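Local structure of lovastatin nonaketide synthase, polyketide synthase component (Aspergillus terreus, 7CPX) at residues V2290-V2298 / Y2307-A2318; A2327-A2335 / D2398-P2406. The protein builds the nonaketide backbone of lovastatin as an iterative, multidomain polyketide synthase, condensing malonyl units and tailoring the chain into dihydromonacolin L with its partner lovC. The protein carries 2 engineered substitutions. One frame throughout, in Å; residues are numbered along the deposited sequence.

Interaction 1 of 2, residues V2290-V2298 / Y2307-A2318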
ATOM      1  N   VAL A2290     -50.421   5.192 -39.212  1.00 99.04           N
ATOM      2  CA  VAL A2290     -49.283   4.329 -39.498  1.00 99.04           C
ATOM      3  C   VAL A2290     -49.796   2.913 -39.708  1.00 99.04           C
ATOM      4  O   VAL A2290     -50.392   2.318 -38.804  1.00 99.04           O
ATOM      5  CB  VAL A2290     -48.249   4.375 -38.364  1.00 99.04           C
ATOM      6  CG1 VAL A2290     -47.085   3.458 -38.681  1.00 99.04           C
ATOM      7  CG2 VAL A2290     -47.764   5.793 -38.148  1.00 99.04           C
ATOM      8  N   MET A2291     -49.561   2.375 -40.898  1.00102.91           N
ATOM      9  CA  MET A2291     -49.950   1.016 -41.247  1.00102.91           C
ATOM     10  C   MET A2291     -48.696   0.155 -41.284  1.00102.91           C
ATOM     11  O   MET A2291     -47.786   0.409 -42.080  1.00102.91           O
ATOM     12  CB  MET A2291     -50.683   0.993 -42.587  1.00102.91           C
ATOM     13  CG  MET A2291     -52.172   1.271 -42.470  1.00102.91           C
ATOM     14  SD  MET A2291     -52.871   1.992 -43.964  1.00102.91           S
ATOM     15  CE  MET A2291     -52.361   3.698 -43.775  1.00102.91           C
ATOM     16  N   PHE A2292     -48.656  -0.860 -40.425  1.00101.20           N
ATOM     17  CA  PHE A2292     -47.460  -1.677 -40.228  1.00101.20           C
ATOM     18  C   PHE A2292     -47.318  -2.641 -41.396  1.00101.20           C
ATOM     19  O   PHE A2292     -47.878  -3.738 -41.403  1.00101.20           O
ATOM     20  CB  PHE A2292     -47.534  -2.418 -38.900  1.00101.20           C
ATOM     21  CG  PHE A2292     -47.196  -1.566 -37.712  1.00101.20           C
ATOM     22  CD1 PHE A2292     -47.823  -0.351 -37.511  1.00101.20           C
ATOM     23  CD2 PHE A2292     -46.257  -1.987 -36.789  1.00101.20           C
ATOM     24  CE1 PHE A2292     -47.514   0.432 -36.420  1.00101.20           C
ATOM     25  CE2 PHE A2292     -45.944  -1.211 -35.695  1.00101.20           C
ATOM     26  CZ  PHE A2292     -46.573   0.001 -35.508  1.00101.20           C
ATOM     27  N   SER A2293     -46.554  -2.221 -42.396  1.00103.82           N
ATOM     28  CA  SER A2293     -46.228  -3.084 -43.515  1.00103.82           C
ATOM     29  C   SER A2293     -44.971  -3.890 -43.211  1.00103.82           C
ATOM     30  O   SER A2293     -44.170  -3.542 -42.340  1.00103.82           O
ATOM     31  CB  SER A2293     -46.024  -2.262 -44.787  1.00103.82           C
ATOM     32  OG  SER A2293     -47.204  -1.562 -45.138  1.00103.82           O
ATOM     33  N   SER A2294     -44.807  -4.984 -43.942  1.00107.14           N
ATOM     34  CA  SER A2294     -43.614  -5.809 -43.849  1.00107.14           C
ATOM     35  C   SER A2294     -42.690  -5.501 -45.016  1.00107.14           C
ATOM     36  O   SER A2294     -43.133  -5.119 -46.101  1.00107.14           O
ATOM     37  CB  SER A2294     -43.972  -7.295 -43.841  1.00107.14           C
ATOM     38  OG  SER A2294     -42.808  -8.096 -43.943  1.00107.14           O
ATOM     39  N   ILE A2295     -41.386  -5.670 -44.781  1.00108.88           N
ATOM     40  CA  ILE A2295     -40.411  -5.384 -45.822  1.00108.88           C
ATOM     41  C   ILE A2295     -40.651  -6.253 -47.043  1.00108.88           C
ATOM     42  O   ILE A2295     -40.214  -5.908 -48.146  1.00108.88           O
ATOM     43  CB  ILE A2295     -38.979  -5.569 -45.282  1.00108.88           C
ATOM     44  CG1 ILE A2295     -37.960  -4.988 -46.262  1.00108.88           C
ATOM     45  CG2 ILE A2295     -38.689  -7.039 -45.040  1.00108.88           C
ATOM     46  CD1 ILE A2295     -38.185  -3.528 -46.580  1.00108.88           C
ATOM     47  N   VAL A2296     -41.339  -7.383 -46.874  1.00111.15           N
ATOM     48  CA  VAL A2296     -41.746  -8.184 -48.017  1.00111.15           C
ATOM     49  C   VAL A2296     -42.672  -7.390 -48.924  1.00111.15           C
ATOM     50  O   VAL A2296     -42.755  -7.667 -50.124  1.00111.15           O
ATOM     51  CB  VAL A2296     -42.422  -9.488 -47.548  1.00111.15           C
ATOM     52  CG1 VAL A2296     -41.547 -10.199 -46.531  1.00111.15           C
ATOM     53  CG2 VAL A2296     -43.789  -9.193 -46.963  1.00111.15           C
ATOM     54  N   ALA A2297     -43.381  -6.403 -48.373  1.00110.16           N
ATOM     55  CA  ALA A2297     -44.204  -5.537 -49.207  1.00110.16           C
ATOM     56  C   ALA A2297     -43.354  -4.745 -50.188  1.00110.16           C
ATOM     57  O   ALA A2297     -43.841  -4.350 -51.253  1.00110.16           O
ATOM     58  CB  ALA A2297     -45.018  -4.587 -48.332  1.00110.16           C
ATOM     59  N   VAL A2298     -42.091  -4.499 -49.846  1.00113.00           N
ATOM     60  CA  VAL A2298     -41.213  -3.716 -50.707  1.00113.00           C
ATOM     61  C   VAL A2298     -40.397  -4.601 -51.642  1.00113.00           C
ATOM     62  O   VAL A2298     -39.963  -4.142 -52.703  1.00113.00           O
ATOM     63  CB  VAL A2298     -40.289  -2.835 -49.853  1.00113.00           C
ATOM     64  CG1 VAL A2298     -39.344  -2.033 -50.736  1.00113.00           C
ATOM     65  CG2 VAL A2298     -41.109  -1.918 -48.968  1.00113.00           C
ATOM     66  N   TYR A2307     -49.433 -11.888 -47.844  1.00110.30           N
ATOM     67  CA  TYR A2307     -48.996 -10.882 -46.885  1.00110.30           C
ATOM     68  C   TYR A2307     -48.503  -9.625 -47.590  1.00110.30           C
ATOM     69  O   TYR A2307     -48.832  -8.503 -47.186  1.00110.30           O
ATOM     70  CB  TYR A2307     -47.892 -11.480 -46.014  1.00110.30           C
ATOM     71  CG  TYR A2307     -47.463 -10.651 -44.830  1.00110.30           C
ATOM     72  CD1 TYR A2307     -48.342  -9.782 -44.202  1.00110.30           C
ATOM     73  CD2 TYR A2307     -46.171 -10.746 -44.336  1.00110.30           C
ATOM     74  CE1 TYR A2307     -47.946  -9.035 -43.113  1.00110.30           C
ATOM     75  CE2 TYR A2307     -45.764 -10.002 -43.254  1.00110.30           C
ATOM     76  CZ  TYR A2307     -46.653  -9.148 -42.648  1.00110.30           C
ATOM     77  OH  TYR A2307     -46.239  -8.408 -41.570  1.00110.30           O
ATOM     78  N   SER A2308     -47.708  -9.796 -48.648  1.00114.25           N
ATOM     79  CA  SER A2308     -47.167  -8.645 -49.362  1.00114.25           C
ATOM     80  C   SER A2308     -48.275  -7.837 -50.021  1.00114.25           C
ATOM     81  O   SER A2308     -48.222  -6.603 -50.035  1.00114.25           O
ATOM     82  CB  SER A2308     -46.154  -9.102 -50.409  1.00114.25           C
ATOM     83  OG  SER A2308     -46.793  -9.837 -51.437  1.00114.25           O
ATOM     84  N   ALA A2309     -49.277  -8.511 -50.586  1.00114.08           N
ATOM     85  CA  ALA A2309     -50.391  -7.796 -51.195  1.00114.08           C
ATOM     86  C   ALA A2309     -51.177  -7.020 -50.152  1.00114.08           C
ATOM     87  O   ALA A2309     -51.586  -5.877 -50.395  1.00114.08           O
ATOM     88  CB  ALA A2309     -51.307  -8.775 -51.925  1.00114.08           C
ATOM     89  N   ALA A2310     -51.401  -7.620 -48.981  1.00109.55           N
ATOM     90  CA  ALA A2310     -52.091  -6.890 -47.922  1.00109.55           C
ATOM     91  C   ALA A2310     -51.296  -5.650 -47.525  1.00109.55           C
ATOM     92  O   ALA A2310     -51.846  -4.545 -47.407  1.00109.55           O
ATOM     93  CB  ALA A2310     -52.306  -7.798 -46.713  1.00109.55           C
ATOM     94  N   ASN A2311     -49.985  -5.816 -47.331  1.00108.71           N
ATOM     95  CA  ASN A2311     -49.162  -4.689 -46.928  1.00108.71           C
ATOM     96  C   ASN A2311     -49.104  -3.614 -48.012  1.00108.71           C
ATOM     97  O   ASN A2311     -49.018  -2.424 -47.700  1.00108.71           O
ATOM     98  CB  ASN A2311     -47.749  -5.157 -46.572  1.00108.71           C
ATOM     99  CG  ASN A2311     -47.717  -6.000 -45.307  1.00108.71           C
ATOM    100  OD1 ASN A2311     -48.405  -5.702 -44.341  1.00108.71           O
ATOM    101  ND2 ASN A2311     -46.910  -7.049 -45.314  1.00108.71           N
ATOM    102  N   CYS A2312     -49.145  -4.009 -49.283  1.00110.61           N
ATOM    103  CA  CYS A2312     -49.146  -3.031 -50.360  1.00110.61           C
ATOM    104  C   CYS A2312     -50.480  -2.302 -50.453  1.00110.61           C
ATOM    105  O   CYS A2312     -50.513  -1.122 -50.816  1.00110.61           O
ATOM    106  CB  CYS A2312     -48.796  -3.702 -51.685  1.00110.61           C
ATOM    107  SG  CYS A2312     -47.049  -4.152 -51.817  1.00110.61           S
ATOM    108  N   TYR A2313     -51.584  -2.970 -50.119  1.00108.58           N
ATOM    109  CA  TYR A2313     -52.840  -2.249 -49.955  1.00108.58           C
ATOM    110  C   TYR A2313     -52.702  -1.210 -48.854  1.00108.58           C
ATOM    111  O   TYR A2313     -53.190  -0.080 -48.984  1.00108.58           O
ATOM    112  CB  TYR A2313     -53.990  -3.197 -49.635  1.00108.58           C
ATOM    113  CG  TYR A2313     -55.349  -2.527 -49.667  1.00108.58           C
ATOM    114  CD1 TYR A2313     -55.767  -1.714 -48.625  1.00108.58           C
ATOM    115  CD2 TYR A2313     -56.210  -2.699 -50.742  1.00108.58           C
ATOM    116  CE1 TYR A2313     -56.999  -1.094 -48.650  1.00108.58           C
ATOM    117  CE2 TYR A2313     -57.446  -2.085 -50.774  1.00108.58           C
ATOM    118  CZ  TYR A2313     -57.836  -1.284 -49.725  1.00108.58           C
ATOM    119  OH  TYR A2313     -59.067  -0.669 -49.750  1.00108.58           O
ATOM    120  N   LEU A2314     -52.051  -1.582 -47.753  1.00105.63           N
ATOM    121  CA  LEU A2314     -51.801  -0.618 -46.683  1.00105.63           C
ATOM    122  C   LEU A2314     -50.987   0.566 -47.194  1.00105.63           C
ATOM    123  O   LEU A2314     -51.302   1.727 -46.908  1.00105.63           O
ATOM    124  CB  LEU A2314     -51.074  -1.305 -45.525  1.00105.63           C
ATOM    125  CG  LEU A2314     -51.938  -1.856 -44.390  1.00105.63           C
ATOM    126  CD1 LEU A2314     -53.075  -2.707 -44.926  1.00105.63           C
ATOM    127  CD2 LEU A2314     -51.087  -2.659 -43.420  1.00105.63           C
ATOM    128  N   GLN A2315     -49.929   0.283 -47.957  1.00108.19           N
ATOM    129  CA  GLN A2315     -49.075   1.347 -48.478  1.00108.19           C
ATOM    130  C   GLN A2315     -49.862   2.289 -49.374  1.00108.19           C
ATOM    131  O   GLN A2315     -49.757   3.515 -49.256  1.00108.19           O
ATOM    132  CB  GLN A2315     -47.902   0.747 -49.254  1.00108.19           C
ATOM    133  CG  GLN A2315     -46.864   0.047 -48.405  1.00108.19           C
ATOM    134  CD  GLN A2315     -45.770  -0.586 -49.241  1.00108.19           C
ATOM    135  OE1 GLN A2315     -45.813  -0.546 -50.471  1.00108.19           O
ATOM    136  NE2 GLN A2315     -44.782  -1.174 -48.579  1.00108.19           N
ATOM    137  N   ALA A2316     -50.652   1.730 -50.289  1.00109.11           N
ATOM    138  CA  ALA A2316     -51.408   2.566 -51.212  1.00109.11           C
ATOM    139  C   ALA A2316     -52.498   3.345 -50.497  1.00109.11           C
ATOM    140  O   ALA A2316     -52.782   4.487 -50.870  1.00109.11           O
ATOM    141  CB  ALA A2316     -52.009   1.716 -52.322  1.00109.11           C
ATOM    142  N   LEU A2317     -53.128   2.753 -49.482  1.00107.11           N
ATOM    143  CA  LEU A2317     -54.109   3.501 -48.709  1.00107.11           C
ATOM    144  C   LEU A2317     -53.447   4.665 -47.988  1.00107.11           C
ATOM    145  O   LEU A2317     -53.992   5.772 -47.957  1.00107.11           O
ATOM    146  CB  LEU A2317     -54.820   2.589 -47.714  1.00107.11           C
ATOM    147  CG  LEU A2317     -55.968   3.278 -46.975  1.00107.11           C
ATOM    148  CD1 LEU A2317     -57.181   2.372 -46.901  1.00107.11           C
ATOM    149  CD2 LEU A2317     -55.536   3.702 -45.582  1.00107.11           C
ATOM    150  N   ALA A2318     -52.260   4.444 -47.421  1.00105.99           N
ATOM    151  CA  ALA A2318     -51.539   5.541 -46.782  1.00105.99           C
ATOM    152  C   ALA A2318     -51.212   6.633 -47.791  1.00105.99           C
ATOM    153  O   ALA A2318     -51.377   7.828 -47.516  1.00105.99           O
ATOM    154  CB  ALA A2318     -50.257   5.019 -46.134  1.00105.99           C
TER
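With Met2291 nearest Leu2314 and Ser2293 nearest Asn2311, the strand 2290-2294 and the helix 2307-2318 run in roughly opposing senses, their axes 139° apart and 7.5 Å at closest approach. Met2291 lies across Leu2314, with Met2291 CB 3.6 Å from Leu2314 CG. Its chain then turns: the bend at chi3 (-79°) carries CE onto Ala2318 CB while SD rests beside Leu2317 CD2. Two residues further along the strand, Ser2293 OG donates to Asn2311 O over 3.3 Å, tilted from the carbonyl plane. The helical bond from Gln2315 N reaches that oxygen from the opposite face, leaving it held by two donors. Where the strand has ended and the chain turns into its next helix, Ala2297 comes up against Ser2308 and becomes a knob in the hole formed by Ser2308, Asn2311, Cys2312 and Gln2315, its CB 3.3 Å from Asn2311 CB. Tyr2307, its CG anti to the backbone N (chi1 -171°), brings the ring obliquely to Ser2294, Tyr2307 CE2 lying 3.3 Å from Ser2294 CB. Asn2311 ND2 stands over one face of this ring, toward the rim, and Val2296 CG2 approaches Tyr2307 CD2 at 3.9 Å. Ser2294 OG also caps the turn weakly through Val2296 N. The Tyr-x-x-x-Asn spacing of Tyr2307 and Asn2311 is as in other polyketide ketoreductases. Lys2266 of helix 2256-2276 bonds to Asn2311 OD1, while Ser2308 OG bonds to Ser1746 of helix 1735-1750. The strand itself runs between parallel neighbours 2236-2241 and 2329-2333 in the Rossmann-type sheet.

Interaction 2 of 2, residues A2327-A2335 / D2398-P2406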
ATOM      1  N   ALA A2327     -53.215  12.730 -42.610  1.00105.56           N
ATOM      2  CA  ALA A2327     -51.965  12.147 -42.142  1.00105.56           C
ATOM      3  C   ALA A2327     -51.993  10.634 -42.303  1.00105.56           C
ATOM      4  O   ALA A2327     -52.981   9.973 -41.973  1.00105.56           O
ATOM      5  CB  ALA A2327     -51.722  12.511 -40.679  1.00105.56           C
ATOM      6  N   ALA A2328     -50.896  10.086 -42.814  1.00103.11           N
ATOM      7  CA  ALA A2328     -50.770   8.647 -42.993  1.00103.11           C
ATOM      8  C   ALA A2328     -49.330   8.334 -43.360  1.00103.11           C
ATOM      9  O   ALA A2328     -48.572   9.213 -43.778  1.00103.11           O
ATOM     10  CB  ALA A2328     -51.724   8.126 -44.070  1.00103.11           C
ATOM     11  N   SER A2329     -48.966   7.065 -43.202  1.00100.88           N
ATOM     12  CA  SER A2329     -47.629   6.589 -43.525  1.00100.88           C
ATOM     13  C   SER A2329     -47.614   5.081 -43.320  1.00100.88           C
ATOM     14  O   SER A2329     -48.527   4.507 -42.718  1.00100.88           O
ATOM     15  CB  SER A2329     -46.558   7.263 -42.668  1.00100.88           C
ATOM     16  OG  SER A2329     -46.818   7.061 -41.290  1.00100.88           O
ATOM     17  N   THR A2330     -46.567   4.446 -43.834  1.00102.87           N
ATOM     18  CA  THR A2330     -46.353   3.020 -43.657  1.00102.87           C
ATOM     19  C   THR A2330     -44.906   2.770 -43.268  1.00102.87           C
ATOM     20  O   THR A2330     -44.004   3.524 -43.643  1.00102.87           O
ATOM     21  CB  THR A2330     -46.681   2.229 -44.926  1.00102.87           C
ATOM     22  OG1 THR A2330     -45.978   2.791 -46.040  1.00102.87           O
ATOM     23  CG2 THR A2330     -48.168   2.259 -45.198  1.00102.87           C
ATOM     24  N   ILE A2331     -44.697   1.699 -42.511  1.00100.56           N
ATOM     25  CA  ILE A2331     -43.374   1.263 -42.094  1.00100.56           C
ATOM     26  C   ILE A2331     -43.197  -0.157 -42.604  1.00100.56           C
ATOM     27  O   ILE A2331     -43.912  -1.072 -42.175  1.00100.56           O
ATOM     28  CB  ILE A2331     -43.195   1.339 -40.572  1.00100.56           C
ATOM     29  CG1 ILE A2331     -44.343   0.625 -39.848  1.00100.56           C
ATOM     30  CG2 ILE A2331     -43.143   2.779 -40.133  1.00100.56           C
ATOM     31  CD1 ILE A2331     -44.278   0.738 -38.343  1.00100.56           C
ATOM     32  N   ASP A2332     -42.259  -0.347 -43.530  1.00106.90           N
ATOM     33  CA  ASP A2332     -41.992  -1.669 -44.090  1.00106.90           C
ATOM     34  C   ASP A2332     -40.989  -2.357 -43.173  1.00106.90           C
ATOM     35  O   ASP A2332     -39.773  -2.322 -43.373  1.00106.90           O
ATOM     36  CB  ASP A2332     -41.487  -1.555 -45.519  1.00106.90           C
ATOM     37  CG  ASP A2332     -42.316  -0.596 -46.350  1.00106.90           C
ATOM     38  OD1 ASP A2332     -42.100   0.629 -46.237  1.00106.90           O
ATOM     39  OD2 ASP A2332     -43.192  -1.065 -47.106  1.00106.90           O
ATOM     40  N   ILE A2333     -41.523  -2.989 -42.140  1.00102.03           N
ATOM     41  CA  ILE A2333     -40.707  -3.544 -41.069  1.00102.03           C
ATOM     42  C   ILE A2333     -40.064  -4.843 -41.529  1.00102.03           C
ATOM     43  O   ILE A2333     -40.647  -5.622 -42.292  1.00102.03           O
ATOM     44  CB  ILE A2333     -41.560  -3.767 -39.806  1.00102.03           C
ATOM     45  CG1 ILE A2333     -42.280  -2.480 -39.401  1.00102.03           C
ATOM     46  CG2 ILE A2333     -40.684  -4.241 -38.666  1.00102.03           C
ATOM     47  CD1 ILE A2333     -43.516  -2.725 -38.575  1.00102.03           C
ATOM     48  N   GLY A2334     -38.844  -5.077 -41.058  1.00104.10           N
ATOM     49  CA  GLY A2334     -38.185  -6.347 -41.267  1.00104.10           C
ATOM     50  C   GLY A2334     -38.626  -7.364 -40.239  1.00104.10           C
ATOM     51  O   GLY A2334     -39.793  -7.381 -39.836  1.00104.10           O
ATOM     52  N   ALA A2335     -37.703  -8.207 -39.790  1.00106.45           N
ATOM     53  CA  ALA A2335     -38.002  -9.230 -38.797  1.00106.45           C
ATOM     54  C   ALA A2335     -37.811  -8.628 -37.410  1.00106.45           C
ATOM     55  O   ALA A2335     -36.686  -8.307 -37.014  1.00106.45           O
ATOM     56  CB  ALA A2335     -37.111 -10.452 -38.996  1.00106.45           C
ATOM     57  N   ASP A2398     -41.102   9.504 -48.808  1.00108.08           N
ATOM     58  CA  ASP A2398     -40.942   9.764 -47.384  1.00108.08           C
ATOM     59  C   ASP A2398     -42.019   9.084 -46.552  1.00108.08           C
ATOM     60  O   ASP A2398     -41.754   8.701 -45.408  1.00108.08           O
ATOM     61  CB  ASP A2398     -40.961  11.271 -47.121  1.00108.08           C
ATOM     62  CG  ASP A2398     -42.211  11.939 -47.658  1.00108.08           C
ATOM     63  OD1 ASP A2398     -43.052  11.236 -48.256  1.00108.08           O
ATOM     64  OD2 ASP A2398     -42.351  13.167 -47.483  1.00108.08           O
ATOM     65  N   LEU A2399     -43.228   8.928 -47.098  1.00105.47           N
ATOM     66  CA  LEU A2399     -44.296   8.286 -46.341  1.00105.47           C
ATOM     67  C   LEU A2399     -43.944   6.845 -46.006  1.00105.47           C
ATOM     68  O   LEU A2399     -44.115   6.408 -44.862  1.00105.47           O
ATOM     69  CB  LEU A2399     -45.603   8.338 -47.130  1.00105.47           C
ATOM     70  CG  LEU A2399     -46.044   9.711 -47.632  1.00105.47           C
ATOM     71  CD1 LEU A2399     -47.429   9.615 -48.241  1.00105.47           C
ATOM     72  CD2 LEU A2399     -46.018  10.733 -46.511  1.00105.47           C
ATOM     73  N   GLU A2400     -43.448   6.094 -46.985  1.00106.87           N
ATOM     74  CA  GLU A2400     -43.114   4.685 -46.791  1.00106.87           C
ATOM     75  C   GLU A2400     -41.689   4.604 -46.267  1.00106.87           C
ATOM     76  O   GLU A2400     -40.727   4.821 -47.007  1.00106.87           O
ATOM     77  CB  GLU A2400     -43.270   3.903 -48.089  1.00106.87           C
ATOM     78  CG  GLU A2400     -44.638   4.023 -48.730  1.00106.87           C
ATOM     79  CD  GLU A2400     -44.857   2.995 -49.823  1.00106.87           C
ATOM     80  OE1 GLU A2400     -44.024   2.073 -49.950  1.00106.87           O
ATOM     81  OE2 GLU A2400     -45.862   3.105 -50.555  1.00106.87           O
ATOM     82  N   LEU A2401     -41.550   4.287 -44.984  1.00101.71           N
ATOM     83  CA  LEU A2401     -40.240   4.094 -44.374  1.00101.71           C
ATOM     84  C   LEU A2401     -39.831   2.647 -44.597  1.00101.71           C
ATOM     85  O   LEU A2401     -40.266   1.746 -43.875  1.00101.71           O
ATOM     86  CB  LEU A2401     -40.275   4.444 -42.892  1.00101.71           C
ATOM     87  CG  LEU A2401     -40.364   5.934 -42.560  1.00101.71           C
ATOM     88  CD1 LEU A2401     -41.694   6.520 -43.002  1.00101.71           C
ATOM     89  CD2 LEU A2401     -40.155   6.158 -41.078  1.00101.71           C
ATOM     90  N   THR A2402     -39.022   2.419 -45.626  1.00108.03           N
ATOM     91  CA  THR A2402     -38.508   1.083 -45.888  1.00108.03           C
ATOM     92  C   THR A2402     -37.495   0.707 -44.816  1.00108.03           C
ATOM     93  O   THR A2402     -36.599   1.492 -44.493  1.00108.03           O
ATOM     94  CB  THR A2402     -37.868   1.025 -47.273  1.00108.03           C
ATOM     95  OG1 THR A2402     -38.830   1.415 -48.260  1.00108.03           O
ATOM     96  CG2 THR A2402     -37.376  -0.379 -47.582  1.00108.03           C
ATOM     97  N   THR A2403     -37.638  -0.494 -44.266  1.00103.73           N
ATOM     98  CA  THR A2403     -36.819  -0.905 -43.139  1.00103.73           C
ATOM     99  C   THR A2403     -36.634  -2.414 -43.172  1.00103.73           C
ATOM    100  O   THR A2403     -37.422  -3.144 -43.778  1.00103.73           O
ATOM    101  CB  THR A2403     -37.453  -0.470 -41.812  1.00103.73           C
ATOM    102  OG1 THR A2403     -37.800   0.919 -41.879  1.00103.73           O
ATOM    103  CG2 THR A2403     -36.492  -0.684 -40.665  1.00103.73           C
ATOM    104  N   GLY A2404     -35.574  -2.875 -42.514  1.00106.73           N
ATOM    105  CA  GLY A2404     -35.335  -4.292 -42.355  1.00106.73           C
ATOM    106  C   GLY A2404     -34.507  -4.937 -43.442  1.00106.73           C
ATOM    107  O   GLY A2404     -34.400  -6.171 -43.460  1.00106.73           O
ATOM    108  N   ILE A2405     -33.930  -4.162 -44.351  1.00110.49           N
ATOM    109  CA  ILE A2405     -33.057  -4.693 -45.394  1.00110.49           C
ATOM    110  C   ILE A2405     -31.614  -4.524 -44.925  1.00110.49           C
ATOM    111  O   ILE A2405     -31.167  -3.380 -44.741  1.00110.49           O
ATOM    112  CB  ILE A2405     -33.281  -3.986 -46.734  1.00110.49           C
ATOM    113  CG1 ILE A2405     -34.741  -4.140 -47.158  1.00110.49           C
ATOM    114  CG2 ILE A2405     -32.360  -4.570 -47.792  1.00110.49           C
ATOM    115  CD1 ILE A2405     -35.095  -3.371 -48.395  1.00110.49           C
ATOM    116  N   PRO A2406     -30.863  -5.603 -44.728  1.00110.79           N
ATOM    117  CA  PRO A2406     -29.491  -5.469 -44.254  1.00110.79           C
ATOM    118  C   PRO A2406     -28.565  -5.081 -45.390  1.00110.79           C
ATOM    119  O   PRO A2406     -28.946  -5.173 -46.568  1.00110.79           O
ATOM    120  CB  PRO A2406     -29.169  -6.872 -43.729  1.00110.79           C
ATOM    121  CG  PRO A2406     -29.937  -7.761 -44.640  1.00110.79           C
ATOM    122  CD  PRO A2406     -31.203  -7.012 -44.999  1.00110.79           C
TER
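Thr2330 beside Glu2400, Ile2331 beside Leu2401 and Asp2332 beside Thr2402 set the register of two parallel strands whose axes are only 14° apart. The firm part is the backbone ladder: Leu2401 N gives to Thr2330 O and Leu2401 O takes from Asp2332 N, both at 2.9 Å, so Leu2401 is bonded through both its amide and its carbonyl. The rungs beyond, Thr2330 N to Leu2399 O and Thr2403 N to Asp2332 O, are weak. Past the last rung, at the partly exposed margin, Gly2334 and Gly2404 meet with CA atoms 3.7 Å apart, an approach that the absence of side chains permits; Gly2404 also has a positive phi of 90°. Side-chain packing across the strands is looser. Ile2331 CG2 comes no nearer to Leu2401 than 4.3 Å from its CB, and the rest of the Ile2331 chain turns from the neighbouring strand. On the other face the Thr2330 and Glu2400 side chains run alongside each other, Thr2330 OG1 against Glu2400 CG at 3.2 Å. Two acids also come near each other here, Asp2332 OD2 lying 4.3 Å from Glu2400 OE1, though the exact placement of OD2 is doubtful. Strand 2400-2402 forms one edge of the seven-stranded parallel sheet; helix 2305-2323 packs against the face of Thr2330 and Glu2400, and helix 2363-2385 against that of Ile2331 and Leu2401.

Interactions 1 and 2, with centres about 9 Å apart, share the parallel sheet of the ketoreductase. Strand 2288-2294, helix 2305-2323 and strand 2329-2333 form a beta-alpha-beta crossover between neighbouring strands, to which 2400-2402 adds the edge. The two contacts meet at Ile2333: its N lies 2.7 Å from Ser2293 O and its O lies 2.6 Å from Ile2295 N, both probable hydrogen bonds. Here the bound NADP is also lined from both: Phe2292, Ser2293, Ser2294, Ile2295 and Tyr2307 come from interaction 1, Ile2333 and Gly2334 from interaction 2. The pocket thus gathers at the C-terminal ends of adjacent strands, as in other Rossmann folds.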